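Local structure of transcription factor GAMBIF1 (Anopheles gambiae, 1BVO) at residues V31-A35 / E36-F40. The protein is a Dorsal-related Rel transcription factor that probably activates genes by sequence-specific DNA binding, here represented by its DNA-bound specificity domain. Numbering follows the deposited sequence.
Sequences VNTTA and EQKTF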
# COMPACT_ATOMS: atom_id res chain seq x y z
N VAL C 31 32.37 -3.70 1.59
CA VAL C 31 32.81 -2.38 2.04
C VAL C 31 33.79 -1.76 1.07
O VAL C 31 33.76 -0.55 0.81
CB VAL C 31 33.58 -2.42 3.38
CG1 VAL C 31 33.03 -1.38 4.32
CG2 VAL C 31 33.60 -3.79 4.00
N ASN C 32 34.67 -2.61 0.56
CA ASN C 32 35.72 -2.20 -0.34
C ASN C 32 35.39 -2.19 -1.81
O ASN C 32 36.29 -1.97 -2.63
CB ASN C 32 36.94 -3.07 -0.07
CG ASN C 32 37.28 -3.12 1.40
OD1 ASN C 32 37.45 -2.08 2.05
ND2 ASN C 32 37.32 -4.32 1.96
N THR C 33 34.13 -2.39 -2.16
CA THR C 33 33.74 -2.42 -3.57
C THR C 33 34.38 -1.19 -4.21
O THR C 33 34.43 -0.12 -3.58
CB THR C 33 32.18 -2.52 -3.78
OG1 THR C 33 31.91 -3.20 -5.01
CG2 THR C 33 31.52 -1.13 -3.83
N THR C 34 35.07 -1.43 -5.32
CA THR C 34 35.78 -0.36 -5.99
C THR C 34 35.30 -0.15 -7.42
O THR C 34 34.50 -0.94 -7.94
CB THR C 34 37.32 -0.61 -5.90
OG1 THR C 34 37.98 0.59 -5.50
CG2 THR C 34 37.89 -1.06 -7.22
N ALA C 35 35.80 0.92 -8.02
CA ALA C 35 35.46 1.31 -9.39
C ALA C 35 35.71 0.21 -10.41
O ALA C 35 34.77 -0.24 -11.07
CB ALA C 35 36.23 2.56 -9.77
N GLU C 36 36.96 -0.20 -10.55
CA GLU C 36 37.28 -1.23 -11.53
C GLU C 36 37.31 -2.64 -10.92
O GLU C 36 37.40 -3.63 -11.65
CB GLU C 36 38.59 -0.89 -12.25
CG GLU C 36 38.50 -1.00 -13.78
CD GLU C 36 37.62 0.08 -14.42
OE1 GLU C 36 38.15 1.17 -14.72
OE2 GLU C 36 36.42 -0.18 -14.66
N GLN C 37 37.18 -2.74 -9.60
CA GLN C 37 37.18 -4.04 -8.94
C GLN C 37 36.06 -4.10 -7.91
O GLN C 37 36.18 -3.59 -6.80
CB GLN C 37 38.54 -4.34 -8.30
CG GLN C 37 38.79 -5.81 -7.94
CD GLN C 37 39.01 -6.72 -9.15
OE1 GLN C 37 38.97 -6.27 -10.29
NE2 GLN C 37 39.27 -7.99 -8.90
N LYS C 38 34.92 -4.66 -8.33
CA LYS C 38 33.74 -4.81 -7.48
C LYS C 38 34.00 -5.90 -6.44
O LYS C 38 34.72 -6.87 -6.72
CB LYS C 38 32.52 -5.21 -8.33
CG LYS C 38 31.89 -4.09 -9.15
CD LYS C 38 30.57 -4.51 -9.80
CE LYS C 38 29.88 -3.32 -10.47
NZ LYS C 38 28.57 -3.67 -11.07
N THR C 39 33.42 -5.75 -5.25
CA THR C 39 33.59 -6.75 -4.21
C THR C 39 32.25 -7.16 -3.62
O THR C 39 31.23 -6.53 -3.88
CB THR C 39 34.56 -6.30 -3.10
OG1 THR C 39 34.11 -5.09 -2.51
CG2 THR C 39 35.97 -6.11 -3.67
N PHE C 40 32.27 -8.23 -2.82
CA PHE C 40 31.07 -8.78 -2.21
C PHE C 40 31.40 -9.36 -0.81
O PHE C 40 32.56 -9.68 -0.54
CB PHE C 40 30.55 -9.88 -3.15
CG PHE C 40 30.18 -9.38 -4.55
CD1 PHE C 40 28.99 -8.69 -4.76
CD2 PHE C 40 31.01 -9.62 -5.65
CE1 PHE C 40 28.63 -8.24 -6.03
CE2 PHE C 40 30.66 -9.17 -6.94
CZ PHE C 40 29.46 -8.48 -7.12
O HOH W 1 29.84 -5.22 -6.35
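The peptide carbonyl of Q37 receives the backbone N-H of T34 from well above its plane, away from a lone pair; the bond, 2.8 Å from T34 N to Q37 O, is also bent at the hydrogen (143°). The T34 methyl CG2 lies alongside the start of the Q37 side chain, 3.5 Å from Q37 CB. The case illustrates how a short reversal can combine one main-chain bond with one made by a side chain. A35 and E36 form the corner of a beta-turn roughly of type I, the T34-Q37 bond running opposite to the classic turn bond, at the tip of a hairpin-like excursion within the long connection between strands 2-7 and 42-46 of the Rel homology DNA-binding domain. In Rel proteins the same connection also carries the DNA-recognition loop; the nearest atom of 31-40 stays about 6 Å from the DNA. Farther from the turn, T33 OG1 is swung away from the backbone N (chi1 -151°) and accepts T39 N-H at 3.0 Å, almost in line at 170°. A water bonded to T33 OG1 at 3.2 Å donates to T39 O at 3.1 Å, adding a second link between the two threonines. The E7 carboxylate accepts the backbone N-H of N32, and E7 also touches the T39 side chain.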